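Long-range contacts in 6-aminohexanoate-dimer hydrolase (Bacillus anthracis, PDB 4GB7), which probably hydrolyses the amide bond of 6-aminohexanoate dimers or related compounds, as a serine hydrolase of the beta-lactamase family: residues L65-N71 and E285-T291; A139-F145 and A299-L303; L101-D106 and Y123-F127; V42-W47 and M60-T64. One frame throughout, in Å; residues are numbered along the deposited sequence. Where two conformers were deposited one is given.

The contacts follow the chain from its N-terminal region into the beta-lactamase-like fold. Contact 4 closes first, around helix 52-56. Contact 1 then opens, and contact 3 lies within the long loop it closes. Contacts 1 and 2 alternate along the chain and touch, with centres 12 Å apart. Strand 287-290 lies between 66-69 and 303-305 in a four-stranded antiparallel sheet: contact 1 forms an outer pair, and contact 2 brings the start of helix 143-155 to strand 303-305. Contact 4 touches contact 1 through Tyr288 and Val290. Contact 3 stands apart, centred about 24 Å from contact 2, at the edge of the five-stranded sheet. Ser140 and Lys143, probably catalytic, lie in contact 2.

Contact 1: L65-N71 and E285-T291; sequences LINDVKN and ENAYYVT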
loop_
_atom_site.group_PDB
_atom_site.type_symbol
_atom_site.label_atom_id
_atom_site.label_comp_id
_atom_site.label_asym_id
_atom_site.label_seq_id
_atom_site.Cartn_x
_atom_site.Cartn_y
_atom_site.Cartn_z
ATOM N N LEU A 65 7.161 -12.536 -12.151
ATOM C CA LEU A 65 7.124 -11.654 -13.293
ATOM C C LEU A 65 6.828 -10.221 -12.847
ATOM O O LEU A 65 5.996 -10.005 -11.957
ATOM C CB LEU A 65 6.014 -12.101 -14.233
ATOM C CG LEU A 65 6.094 -13.541 -14.807
ATOM C CD1 LEU A 65 4.880 -13.730 -15.723
ATOM C CD2 LEU A 65 7.442 -13.787 -15.492
ATOM N N ILE A 66 7.486 -9.254 -13.500
ATOM C CA ILE A 66 7.384 -7.834 -13.111
ATOM C C ILE A 66 7.282 -6.914 -14.320
ATOM O O ILE A 66 7.726 -7.247 -15.425
ATOM C CB ILE A 66 8.545 -7.372 -12.237
ATOM C CG1 ILE A 66 9.880 -7.346 -12.994
ATOM C CG2 ILE A 66 8.645 -8.237 -10.992
ATOM C CD1 ILE A 66 10.954 -6.479 -12.348
ATOM N N ASN A 67 6.675 -5.752 -14.087
ATOM C CA ASN A 67 6.733 -4.624 -14.978
ATOM C C ASN A 67 7.429 -3.500 -14.258
ATOM O O ASN A 67 7.018 -3.104 -13.151
ATOM C CB ASN A 67 5.343 -4.103 -15.319
ATOM C CG ASN A 67 4.561 -5.028 -16.175
ATOM O OD1 ASN A 67 5.083 -5.995 -16.716
ATOM N ND2 ASN A 67 3.272 -4.700 -16.361
ATOM N N ASP A 68 8.475 -2.987 -14.876
ATOM C CA ASP A 68 9.234 -1.896 -14.273
ATOM C C ASP A 68 8.443 -0.593 -14.206
ATOM O O ASP A 68 7.706 -0.237 -15.165
ATOM C CB ASP A 68 10.521 -1.645 -15.046
ATOM C CG ASP A 68 11.570 -2.691 -14.838
ATOM O OD1 ASP A 68 11.613 -3.397 -13.817
ATOM O OD2 ASP A 68 12.421 -2.749 -15.746
ATOM N N VAL A 69 8.649 0.147 -13.116
ATOM C CA VAL A 69 8.139 1.514 -12.933
ATOM C C VAL A 69 9.351 2.436 -12.870
ATOM O O VAL A 69 10.031 2.526 -11.869
ATOM C CB VAL A 69 7.315 1.602 -11.648
ATOM C CG1 VAL A 69 6.869 3.037 -11.352
ATOM C CG2 VAL A 69 6.181 0.588 -11.701
ATOM N N LYS A 70 9.637 3.096 -13.978
ATOM C CA LYS A 70 10.888 3.838 -14.128
ATOM C C LYS A 70 10.901 5.172 -13.400
ATOM O O LYS A 70 9.916 5.940 -13.437
ATOM C CB LYS A 70 11.184 4.090 -15.605
ATOM C CG LYS A 70 11.562 2.845 -16.381
ATOM C CD LYS A 70 11.957 3.151 -17.812
ATOM C CE LYS A 70 10.788 3.558 -18.714
ATOM N NZ LYS A 70 11.201 4.101 -20.062
ATOM N N ASN A 71 12.031 5.474 -12.772
ATOM C CA ASN A 71 12.278 6.846 -12.312
ATOM C C ASN A 71 12.853 7.664 -13.479
ATOM O O ASN A 71 12.806 7.202 -14.625
ATOM C CB ASN A 71 13.223 6.876 -11.110
ATOM C CG ASN A 71 14.656 6.602 -11.482
ATOM O OD1 ASN A 71 14.918 5.909 -12.444
ATOM N ND2 ASN A 71 15.587 7.074 -10.659
ATOM N N GLU A 285 15.413 5.403 -7.396
ATOM C CA GLU A 285 15.437 4.101 -8.042
ATOM C C GLU A 285 14.125 3.823 -8.731
ATOM O O GLU A 285 13.082 4.447 -8.430
ATOM C CB GLU A 285 15.700 2.961 -7.024
ATOM C CG GLU A 285 16.948 3.149 -6.147
ATOM C CD GLU A 285 18.286 3.070 -6.848
ATOM O OE1 GLU A 285 18.304 2.548 -7.965
ATOM O OE2 GLU A 285 19.328 3.507 -6.227
ATOM N N ASN A 286 14.199 2.879 -9.660
ATOM C CA ASN A 286 13.001 2.300 -10.232
ATOM C C ASN A 286 12.170 1.612 -9.143
ATOM O O ASN A 286 12.690 1.140 -8.106
ATOM C CB ASN A 286 13.339 1.269 -11.325
ATOM C CG ASN A 286 13.980 1.878 -12.560
ATOM O OD1 ASN A 286 13.859 3.065 -12.833
ATOM N ND2 ASN A 286 14.705 1.055 -13.289
ATOM N N ALA A 287 10.887 1.516 -9.401
ATOM C CA ALA A 287 10.036 0.599 -8.679
ATOM C C ALA A 287 9.628 -0.496 -9.683
ATOM O O ALA A 287 10.095 -0.515 -10.841
ATOM C CB ALA A 287 8.834 1.306 -8.046
ATOM N N TYR A 288 8.842 -1.437 -9.233
ATOM C CA TYR A 288 8.266 -2.440 -10.123
ATOM C C TYR A 288 7.013 -3.047 -9.525
ATOM O O TYR A 288 6.852 -3.080 -8.280
ATOM C CB TYR A 288 9.274 -3.523 -10.486
ATOM C CG TYR A 288 9.809 -4.377 -9.362
ATOM C CD1 TYR A 288 9.069 -5.472 -8.828
ATOM C CD2 TYR A 288 11.088 -4.144 -8.871
ATOM C CE1 TYR A 288 9.636 -6.268 -7.811
ATOM C CE2 TYR A 288 11.635 -4.938 -7.887
ATOM C CZ TYR A 288 10.900 -6.015 -7.378
ATOM O OH TYR A 288 11.417 -6.854 -6.405
ATOM N N TYR A 289 6.110 -3.484 -10.407
ATOM C CA TYR A 289 4.945 -4.244 -10.014
ATOM C C TYR A 289 5.097 -5.718 -10.340
ATOM O O TYR A 289 5.455 -6.074 -11.468
ATOM C CB TYR A 289 3.698 -3.826 -10.798
ATOM C CG TYR A 289 2.946 -2.635 -10.277
ATOM C CD1 TYR A 289 2.016 -2.761 -9.226
ATOM C CD2 TYR A 289 3.137 -1.372 -10.843
ATOM C CE1 TYR A 289 1.315 -1.661 -8.756
ATOM C CE2 TYR A 289 2.420 -0.285 -10.380
ATOM C CZ TYR A 289 1.503 -0.420 -9.370
ATOM O OH TYR A 289 0.845 0.737 -8.960
ATOM N N VAL A 290 4.787 -6.563 -9.358
ATOM C CA VAL A 290 4.534 -7.968 -9.634
ATOM C C VAL A 290 3.300 -8.045 -10.527
ATOM O O VAL A 290 2.324 -7.312 -10.333
ATOM C CB VAL A 290 4.363 -8.757 -8.342
ATOM C CG1 VAL A 290 3.800 -10.144 -8.599
ATOM C CG2 VAL A 290 5.715 -8.762 -7.589
ATOM N N THR A 291 3.340 -8.983 -11.470
ATOM C CA THR A 291 2.212 -9.158 -12.402
ATOM C C THR A 291 1.684 -10.599 -12.425
ATOM O O THR A 291 2.346 -11.514 -11.982
ATOM C CB THR A 291 2.596 -8.762 -13.851
ATOM O OG1 THR A 291 3.429 -9.789 -14.439
ATOM C CG2 THR A 291 3.310 -7.388 -13.899
HETATM O O HOH W 1 4.517 -12.994 -11.300
#
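Strands 66-69 and 287-290 form an antiparallel beta ladder at the edge of a four-stranded sheet. Ile66 faces Val290 and Asp68 faces Tyr288 in non-hydrogen-bonded pairs. Asn67 with Tyr289 and Val69 with Ala287 are hydrogen-bonded pairs, each closed by two bonds. Asn67 N gives to Tyr289 O (2.9 Å) and Tyr289 N to Asn67 O (2.9 Å). Val69 N gives to Ala287 O (2.8 Å) and Ala287 N to Val69 O (2.8 Å). Thr291 N extends the ladder to Leu65 O (2.9 Å). A water joins the backbone here, 2.8 Å from Leu65 N and 2.7 Å from Thr291 O. The side-chain amide of Asn67 is satisfied by Lys295 (at OD1) and Glu297 (at ND2), and Tyr288 OH by Lys61 N. Val69 packs beside Ala287 and Tyr289, on the side where Trp278 of helix 269-278 lies. On the other face, Ile66 CD1 sits over the Tyr288 ring, 4.2 Å from its centroid. Past the strands, a side chain replaces the backbone acceptor: Asn71 N bonds Asn286 OD1 at 3.0 Å.

Contact 2: A139-F145 and A299-L303; sequences ASLAKVF and ASAGL
Leu303 lays its CD2 over one face of the Phe145 ring, 3.9 Å from the centroid, a CH-pi contact beside what is probably the SxxK motif (Ser140, Lys143), as in serine hydrolases of the beta-lactamase family. Leu303 has chi1 t and chi2 p; Phe145 has chi1 m and chi2 near -86°. Ala142 CB points across to Leu303 CB at 3.8 Å. Ala139 has a positive phi (49°) with psi -127°, unusual for a residue with a side chain. From Ser140 the chain turns in helical conformation into helix 143-155, with Lys143 N bonded to Ser140 O (3.0 Å). Segment 299-303 is irregular: Ser300 (phi/psi -90/-17) and Ala301 (-157/-1) precede Leu303, which is extended (-81/134). Ala301 CA lies 4.2 Å from Ala139 CA, and Ser300 CA 5.1 Å from Lys143 CA. Ala301 CA is 3.2 Å from Ala139 O, and Ser140 CA 3.4 Å from Ser300 O. One water links Ala142 O and Ala299 O, at 2.7 Å from each; another links Ala139 O (2.6 Å) to Leu303 O (2.7 Å). Ser140 is probably the nucleophile and Lys143 its general base, with Tyr249 OH bonded to Ser140 OG. A nitrate ion, probably from the crystallisation liquor, is hydrogen-bonded to that hydroxyl. Lys143 runs m, t, t, p; NZ bonds Asn251 OD1 and donates hydrogen bonds to Ser140 OG (2.6 Å) and, across the contact, to Ser300 O (2.9 Å).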
loop_
_atom_site.group_PDB
_atom_site.type_symbol
_atom_site.label_atom_id
_atom_site.label_comp_id
_atom_site.label_asym_id
_atom_site.label_seq_id
_atom_site.Cartn_x
_atom_site.Cartn_y
_atom_site.Cartn_z
ATOM N N ALA A 139 2.899 -4.848 -0.159
ATOM C CA ALA A 139 1.554 -5.356 0.010
ATOM C C ALA A 139 0.575 -4.242 -0.380
ATOM O O ALA A 139 0.740 -3.663 -1.432
ATOM C CB ALA A 139 1.327 -5.880 1.427
ATOM N N SER A 140 -0.385 -3.888 0.461
ATOM C CA SER A 140 -1.471 -2.970 0.066
ATOM C C SER A 140 -1.074 -1.484 0.017
ATOM O O SER A 140 -1.889 -0.660 -0.342
ATOM C CB SER A 140 -2.692 -3.134 1.008
ATOM O OG SER A 140 -3.373 -4.356 0.802
ATOM N N LEU A 141 0.176 -1.128 0.321
ATOM C CA LEU A 141 0.628 0.248 0.101
ATOM C C LEU A 141 0.428 0.660 -1.356
ATOM O O LEU A 141 0.252 1.805 -1.610
ATOM C CB LEU A 141 2.065 0.478 0.494
ATOM C CG LEU A 141 2.329 0.796 1.955
ATOM C CD1 LEU A 141 1.450 0.156 2.984
ATOM C CD2 LEU A 141 3.810 0.709 2.287
ATOM N N ALA A 142 0.490 -0.292 -2.298
ATOM C CA ALA A 142 0.199 -0.020 -3.690
ATOM C C ALA A 142 -1.093 0.663 -3.940
ATOM O O ALA A 142 -1.220 1.419 -4.957
ATOM C CB ALA A 142 0.211 -1.343 -4.488
ATOM N N LYS A 143 -2.082 0.446 -3.085
ATOM C CA LYS A 143 -3.438 0.899 -3.466
ATOM C C LYS A 143 -3.558 2.412 -3.679
ATOM O O LYS A 143 -4.354 2.889 -4.512
ATOM C CB LYS A 143 -4.436 0.448 -2.398
ATOM C CG LYS A 143 -4.610 -1.052 -2.344
ATOM C CD LYS A 143 -5.666 -1.499 -1.363
ATOM C CE LYS A 143 -6.051 -2.978 -1.534
ATOM N NZ LYS A 143 -5.014 -3.980 -1.129
ATOM N N VAL A 144 -2.769 3.164 -2.928
ATOM C CA VAL A 144 -2.832 4.627 -2.969
ATOM C C VAL A 144 -2.370 5.187 -4.328
ATOM O O VAL A 144 -2.784 6.245 -4.708
ATOM C CB VAL A 144 -2.127 5.297 -1.781
ATOM C CG1 VAL A 144 -2.826 4.874 -0.477
ATOM C CG2 VAL A 144 -0.609 5.043 -1.756
ATOM N N PHE A 145 -1.555 4.439 -5.044
ATOM C CA PHE A 145 -1.101 4.824 -6.396
ATOM C C PHE A 145 -2.214 4.701 -7.384
ATOM O O PHE A 145 -2.387 5.610 -8.196
ATOM C CB PHE A 145 0.136 4.013 -6.770
ATOM C CG PHE A 145 1.335 4.391 -5.932
ATOM C CD1 PHE A 145 2.130 5.433 -6.295
ATOM C CD2 PHE A 145 1.609 3.713 -4.780
ATOM C CE1 PHE A 145 3.184 5.829 -5.503
ATOM C CE2 PHE A 145 2.654 4.070 -3.988
ATOM C CZ PHE A 145 3.448 5.128 -4.345
ATOM N N ALA A 299 -2.363 -4.422 -8.950
ATOM C CA ALA A 299 -2.535 -3.065 -8.504
ATOM C C ALA A 299 -2.748 -2.943 -6.991
ATOM O O ALA A 299 -2.459 -1.903 -6.390
ATOM C CB ALA A 299 -3.733 -2.425 -9.243
ATOM N N SER A 300 -3.278 -4.013 -6.393
ATOM C CA SER A 300 -3.739 -3.989 -5.010
ATOM C C SER A 300 -2.634 -4.362 -4.075
ATOM O O SER A 300 -2.736 -4.076 -2.901
ATOM C CB SER A 300 -4.930 -4.944 -4.803
ATOM O OG SER A 300 -4.558 -6.277 -5.089
ATOM N N ALA A 301 -1.570 -4.977 -4.585
ATOM C CA ALA A 301 -0.600 -5.595 -3.642
ATOM C C ALA A 301 0.821 -5.792 -4.155
ATOM O O ALA A 301 1.694 -6.318 -3.413
ATOM C CB ALA A 301 -1.157 -6.945 -3.221
ATOM N N GLY A 302 1.082 -5.420 -5.407
ATOM C CA GLY A 302 2.326 -5.843 -6.071
ATOM C C GLY A 302 3.446 -4.842 -6.316
ATOM O O GLY A 302 4.429 -5.165 -6.991
ATOM N N LEU A 303 3.308 -3.624 -5.800
ATOM C CA LEU A 303 4.326 -2.581 -6.005
ATOM C C LEU A 303 5.451 -2.785 -5.029
ATOM O O LEU A 303 5.203 -3.036 -3.862
ATOM C CB LEU A 303 3.730 -1.184 -5.867
ATOM C CG LEU A 303 4.617 -0.001 -6.260
ATOM C CD1 LEU A 303 5.096 -0.048 -7.726
ATOM C CD2 LEU A 303 3.864 1.286 -5.966
HETATM O O HOH W 2 2.573 -2.868 -3.130
HETATM O O HOH W 3 4.251 -5.846 -2.783
HETATM O O HOH W 4 -1.453 0.362 -7.455
#

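Contact 3: L101-D106 and Y123-F127; sequences LKELLD and YERYF
Phe127 sends its ring from just past the end of strand 120-126 against a helix, with chi1 at -61° (m) and chi2 at 83°. Helix 101-106 is regular: Leu105 N bonds Leu101 O at 2.9 Å and Asp106 N bonds Lys102 O at 3.1 Å. Strand 123-126 is extended. The two axes are 10.4 Å apart at closest, and their N-to-C directions differ by 39° (crossing angle -39°). Asp106 CA and Phe127 CA are 6.7 Å apart; Lys102 CA and Arg125 CA are 8.0 Å apart. Phe127 CZ meets Leu105 CB at 3.8 Å, its CE2 lies 3.7 Å from Lys102 O, and its CD2 lies 3.8 Å from Asp106 OD1. Leu105 is in the m, t rotamer and Asp106 has chi1 t. The helix packs on one face of the five-stranded antiparallel sheet of the beta-lactamase-like fold, over its edge strand 120-126. Leu105 also touches Phe113 of strand 110-117, and helix 402-417 packs against Leu101 and Leu104. At the other end, Leu101 (t, p) brings CD2 to 3.9 Å from CE2 of Tyr123, whose chi1 is t. Tyr123 OH is hydrogen-bonded to Asp87. Lys102 is extended (all four chi angles t), and CE passes 4.5 Å from Arg125 CD. Arg125 starts m, m, which folds it back: NH1 bonds Glu124 O at 2.9 Å, while NE makes a salt bridge with Asp87.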
loop_
_atom_site.group_PDB
_atom_site.type_symbol
_atom_site.label_atom_id
_atom_site.label_comp_id
_atom_site.label_asym_id
_atom_site.label_seq_id
_atom_site.Cartn_x
_atom_site.Cartn_y
_atom_site.Cartn_z
ATOM N N LEU A 101 13.632 1.903 20.589
ATOM C CA LEU A 101 13.065 1.828 19.246
ATOM C C LEU A 101 13.778 0.870 18.265
ATOM O O LEU A 101 13.131 0.018 17.655
ATOM C CB LEU A 101 13.051 3.231 18.635
ATOM C CG LEU A 101 12.624 3.350 17.181
ATOM C CD1 LEU A 101 11.164 2.903 17.070
ATOM C CD2 LEU A 101 12.828 4.769 16.684
ATOM N N LYS A 102 15.102 0.977 18.118
ATOM C CA LYS A 102 15.780 0.151 17.109
ATOM C C LYS A 102 15.608 -1.345 17.414
ATOM O O LYS A 102 15.339 -2.140 16.531
ATOM C CB LYS A 102 17.267 0.546 16.946
ATOM C CG LYS A 102 18.021 -0.161 15.803
ATOM C CD LYS A 102 19.539 0.053 15.924
ATOM C CE LYS A 102 20.386 -0.693 14.885
ATOM N NZ LYS A 102 21.846 -0.616 15.233
ATOM N N GLU A 103 15.797 -1.743 18.677
ATOM C CA GLU A 103 15.601 -3.127 19.026
ATOM C C GLU A 103 14.184 -3.613 18.847
ATOM O O GLU A 103 13.980 -4.758 18.421
ATOM C CB GLU A 103 16.011 -3.333 20.475
ATOM C CG GLU A 103 17.516 -3.445 20.640
ATOM C CD GLU A 103 18.029 -4.786 20.152
ATOM O OE1 GLU A 103 17.902 -5.766 20.948
ATOM O OE2 GLU A 103 18.511 -4.901 18.990
ATOM N N LEU A 104 13.214 -2.742 19.089
ATOM C CA LEU A 104 11.777 -3.094 18.932
ATOM C C LEU A 104 11.501 -3.345 17.427
ATOM O O LEU A 104 10.908 -4.351 17.031
ATOM C CB LEU A 104 10.860 -2.008 19.472
ATOM C CG LEU A 104 9.340 -2.138 19.218
ATOM C CD1 LEU A 104 8.752 -3.255 20.070
ATOM C CD2 LEU A 104 8.684 -0.805 19.523
ATOM N N LEU A 105 11.963 -2.427 16.588
ATOM C CA LEU A 105 11.834 -2.621 15.151
ATOM C C LEU A 105 12.400 -3.960 14.678
ATOM O O LEU A 105 11.755 -4.692 13.948
ATOM C CB LEU A 105 12.430 -1.441 14.377
ATOM C CG LEU A 105 11.902 -0.026 14.560
ATOM C CD1 LEU A 105 12.825 1.014 13.927
ATOM C CD2 LEU A 105 10.496 0.105 13.974
ATOM N N ASP A 106 13.611 -4.276 15.115
ATOM C CA ASP A 106 14.293 -5.494 14.683
ATOM C C ASP A 106 13.523 -6.736 15.199
ATOM O O ASP A 106 13.402 -7.724 14.475
ATOM C CB ASP A 106 15.768 -5.481 15.201
ATOM C CG ASP A 106 16.684 -6.465 14.488
ATOM O OD1 ASP A 106 16.382 -6.944 13.408
ATOM O OD2 ASP A 106 17.780 -6.804 15.040
ATOM N N TYR A 123 15.892 10.139 10.251
ATOM C CA TYR A 123 16.324 8.854 10.780
ATOM C C TYR A 123 15.965 7.787 9.801
ATOM O O TYR A 123 14.848 7.771 9.289
ATOM C CB TYR A 123 15.602 8.555 12.059
ATOM C CG TYR A 123 15.946 7.293 12.797
ATOM C CD1 TYR A 123 17.184 7.146 13.384
ATOM C CD2 TYR A 123 15.005 6.280 12.966
ATOM C CE1 TYR A 123 17.465 6.016 14.129
ATOM C CE2 TYR A 123 15.280 5.131 13.696
ATOM C CZ TYR A 123 16.514 5.015 14.269
ATOM O OH TYR A 123 16.762 3.917 15.047
ATOM N N GLU A 124 16.917 6.963 9.465
ATOM C CA GLU A 124 16.691 5.784 8.645
ATOM C C GLU A 124 17.514 4.638 9.143
ATOM O O GLU A 124 18.709 4.811 9.471
ATOM C CB GLU A 124 16.939 5.999 7.160
ATOM C CG GLU A 124 18.303 6.534 6.830
ATOM C CD GLU A 124 18.600 6.649 5.348
ATOM O OE1 GLU A 124 17.779 6.228 4.513
ATOM O OE2 GLU A 124 19.686 7.182 5.019
ATOM N N ARG A 125 16.874 3.463 9.177
ATOM C CA ARG A 125 17.535 2.251 9.563
ATOM C C ARG A 125 17.076 1.127 8.677
ATOM O O ARG A 125 15.889 1.058 8.329
ATOM C CB ARG A 125 17.260 1.899 11.006
ATOM C CG ARG A 125 17.865 2.888 12.000
ATOM C CD ARG A 125 19.366 2.654 12.119
ATOM N NE ARG A 125 19.936 3.568 13.097
ATOM C CZ ARG A 125 20.443 4.790 12.880
ATOM N NH1 ARG A 125 20.410 5.395 11.686
ATOM N NH2 ARG A 125 20.988 5.443 13.920
ATOM N N TYR A 126 18.030 0.270 8.313
ATOM C CA TYR A 126 17.833 -0.918 7.452
ATOM C C TYR A 126 18.323 -2.132 8.211
ATOM O O TYR A 126 19.372 -2.069 8.909
ATOM C CB TYR A 126 18.535 -0.760 6.101
ATOM C CG TYR A 126 18.045 0.461 5.364
ATOM C CD1 TYR A 126 16.922 0.405 4.566
ATOM C CD2 TYR A 126 18.593 1.724 5.621
ATOM C CE1 TYR A 126 16.418 1.548 3.990
ATOM C CE2 TYR A 126 18.110 2.872 5.039
ATOM C CZ TYR A 126 16.996 2.795 4.267
ATOM O OH TYR A 126 16.500 3.949 3.708
ATOM N N PHE A 127 17.585 -3.227 8.133
ATOM C CA PHE A 127 17.821 -4.344 9.053
ATOM C C PHE A 127 18.021 -5.640 8.266
ATOM O O PHE A 127 17.626 -5.738 7.122
ATOM C CB PHE A 127 16.654 -4.541 10.011
ATOM C CG PHE A 127 16.356 -3.374 10.908
ATOM C CD1 PHE A 127 15.585 -2.319 10.473
ATOM C CD2 PHE A 127 16.820 -3.351 12.187
ATOM C CE1 PHE A 127 15.321 -1.233 11.286
ATOM C CE2 PHE A 127 16.562 -2.273 13.024
ATOM C CZ PHE A 127 15.792 -1.215 12.576
#

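Contact 4: V42-W47 and M60-T64; sequences VTKKNW and MKEFT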
loop_
_atom_site.group_PDB
_atom_site.type_symbol
_atom_site.label_atom_id
_atom_site.label_comp_id
_atom_site.label_asym_id
_atom_site.label_seq_id
_atom_site.Cartn_x
_atom_site.Cartn_y
_atom_site.Cartn_z
ATOM N N VAL A 42 13.162 -20.806 -1.538
ATOM C CA VAL A 42 11.893 -20.087 -1.488
ATOM C C VAL A 42 11.009 -20.578 -2.630
ATOM O O VAL A 42 11.430 -20.570 -3.788
ATOM C CB VAL A 42 12.111 -18.562 -1.565
ATOM C CG1 VAL A 42 10.793 -17.823 -1.718
ATOM C CG2 VAL A 42 12.819 -18.083 -0.305
ATOM N N THR A 43 9.792 -21.009 -2.294
ATOM C CA THR A 43 8.904 -21.690 -3.260
ATOM C C THR A 43 7.550 -20.988 -3.286
ATOM O O THR A 43 7.265 -20.174 -2.402
ATOM C CB THR A 43 8.705 -23.152 -2.876
ATOM O OG1 THR A 43 7.866 -23.234 -1.704
ATOM C CG2 THR A 43 10.055 -23.825 -2.585
ATOM N N LYS A 44 6.721 -21.301 -4.276
ATOM C CA LYS A 44 5.367 -20.777 -4.306
ATOM C C LYS A 44 4.575 -21.218 -3.091
ATOM O O LYS A 44 3.616 -20.561 -2.715
ATOM C CB LYS A 44 4.606 -21.170 -5.553
ATOM C CG LYS A 44 5.187 -20.608 -6.826
ATOM C CD LYS A 44 4.285 -20.956 -7.986
ATOM C CE LYS A 44 4.979 -20.560 -9.286
ATOM N NZ LYS A 44 4.125 -20.682 -10.479
ATOM N N LYS A 45 4.995 -22.315 -2.447
ATOM C CA LYS A 45 4.286 -22.808 -1.279
ATOM C C LYS A 45 4.604 -21.991 -0.043
ATOM O O LYS A 45 3.685 -21.654 0.709
ATOM C CB LYS A 45 4.559 -24.313 -1.026
ATOM C CG LYS A 45 3.470 -24.980 -0.207
ATOM C CD LYS A 45 3.671 -26.486 0.062
ATOM C CE LYS A 45 4.138 -27.292 -1.151
ATOM N NZ LYS A 45 5.594 -27.124 -1.461
ATOM N N ASN A 46 5.881 -21.621 0.120
ATOM C CA ASN A 46 6.385 -21.100 1.365
ATOM C C ASN A 46 6.827 -19.628 1.431
ATOM O O ASN A 46 7.217 -19.178 2.501
ATOM C CB ASN A 46 7.536 -21.980 1.903
ATOM C CG ASN A 46 8.860 -21.800 1.139
ATOM O OD1 ASN A 46 9.029 -20.873 0.329
ATOM N ND2 ASN A 46 9.810 -22.700 1.398
ATOM N N TRP A 47 6.733 -18.890 0.320
ATOM C CA TRP A 47 7.330 -17.580 0.240
ATOM C C TRP A 47 6.765 -16.585 1.231
ATOM O O TRP A 47 7.447 -15.616 1.552
ATOM C CB TRP A 47 7.263 -17.014 -1.159
ATOM C CG TRP A 47 5.907 -16.644 -1.637
ATOM C CD1 TRP A 47 4.956 -17.471 -2.201
ATOM C CD2 TRP A 47 5.286 -15.352 -1.535
ATOM N NE1 TRP A 47 3.810 -16.757 -2.523
ATOM C CE2 TRP A 47 3.954 -15.477 -2.126
ATOM C CE3 TRP A 47 5.699 -14.124 -1.085
ATOM C CZ2 TRP A 47 3.099 -14.408 -2.218
ATOM C CZ3 TRP A 47 4.825 -13.051 -1.192
ATOM C CH2 TRP A 47 3.548 -13.198 -1.733
HETATM N N MSE A 60 11.532 -9.676 -4.669
HETATM C CA MSE A 60 10.341 -10.183 -5.365
HETATM C C MSE A 60 10.601 -10.385 -6.861
HETATM O O MSE A 60 10.144 -11.386 -7.478
HETATM C CB MSE A 60 9.112 -9.289 -5.111
HETATM C CG MSE A 60 8.418 -9.468 -3.755
HETATM SE SE MSE A 60 7.623 -11.212 -3.454
HETATM C CE MSE A 60 6.057 -11.078 -4.571
ATOM N N LYS A 61 11.376 -9.489 -7.454
ATOM C CA LYS A 61 11.644 -9.610 -8.883
ATOM C C LYS A 61 12.468 -10.865 -9.242
ATOM O O LYS A 61 12.561 -11.212 -10.403
ATOM C CB LYS A 61 12.334 -8.373 -9.420
ATOM C CG LYS A 61 13.677 -8.047 -8.784
ATOM C CD LYS A 61 14.345 -6.900 -9.509
ATOM C CE LYS A 61 15.466 -6.325 -8.678
ATOM N NZ LYS A 61 15.994 -5.072 -9.289
ATOM N N GLU A 62 13.113 -11.511 -8.272
ATOM C CA GLU A 62 13.801 -12.797 -8.548
ATOM C C GLU A 62 12.897 -14.025 -8.476
ATOM O O GLU A 62 13.330 -15.124 -8.793
ATOM C CB GLU A 62 14.980 -12.989 -7.586
ATOM C CG GLU A 62 16.000 -11.880 -7.637
ATOM C CD GLU A 62 17.251 -12.226 -6.865
ATOM O OE1 GLU A 62 17.653 -13.430 -6.842
ATOM O OE2 GLU A 62 17.786 -11.289 -6.226
ATOM N N PHE A 63 11.628 -13.813 -8.145
ATOM C CA PHE A 63 10.677 -14.851 -7.796
ATOM C C PHE A 63 9.449 -14.815 -8.717
ATOM O O PHE A 63 8.753 -15.803 -8.859
ATOM C CB PHE A 63 10.297 -14.590 -6.295
ATOM C CG PHE A 63 9.308 -15.537 -5.730
ATOM C CD1 PHE A 63 9.647 -16.846 -5.502
ATOM C CD2 PHE A 63 8.034 -15.112 -5.399
ATOM C CE1 PHE A 63 8.736 -17.736 -4.964
ATOM C CE2 PHE A 63 7.111 -15.991 -4.871
ATOM C CZ PHE A 63 7.468 -17.309 -4.653
ATOM N N THR A 64 9.225 -13.688 -9.380
ATOM C CA THR A 64 7.965 -13.405 -10.055
ATOM C C THR A 64 8.214 -12.640 -11.356
ATOM O O THR A 64 9.287 -12.093 -11.592
ATOM C CB THR A 64 7.070 -12.451 -9.195
ATOM O OG1 THR A 64 7.766 -11.206 -9.025
ATOM C CG2 THR A 64 6.757 -13.002 -7.866
#
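A small aromatic cluster joins the two loops that flank helix 52-56, in the N-terminal region of the chain. Phe63 is at its centre. With chi1 t, its ring reaches across to segment 42-47, and its CZ lies 3.5 Å from Trp47 CG. The Phe63 ring and the five-membered ring of Trp47 have centroids 4.8 Å apart and planes at 49°. Val42 CG1 packs on Phe63 CE1 at 3.8 Å. At the ring edge, Phe63 CZ is 3.6 Å from Thr43 O. The selenium of Met60, present as selenomethionine, makes a Met-aromatic contact, with SE 4.0 Å from Trp47 CZ3. No hydrogen bond crosses between the segments; the contact is made by side-chain packing. Within the first loop, Thr43 OG1 accepts from Asn46 N (3.1 Å) in an ST motif, and Asn46 OD1 accepts from Thr43 N (2.7 Å). In the other loop, Phe63 N and Thr64 OG1 both give to Met60 O, at 2.9 and 2.8 Å. Around the cluster, Tyr212 of helix 206-214 meets Trp47 edge-to-face, Val42 rests on Tyr52 and Trp55 of helix 52-56, and Met60 touches Tyr288 and Val290 of strand 287-290.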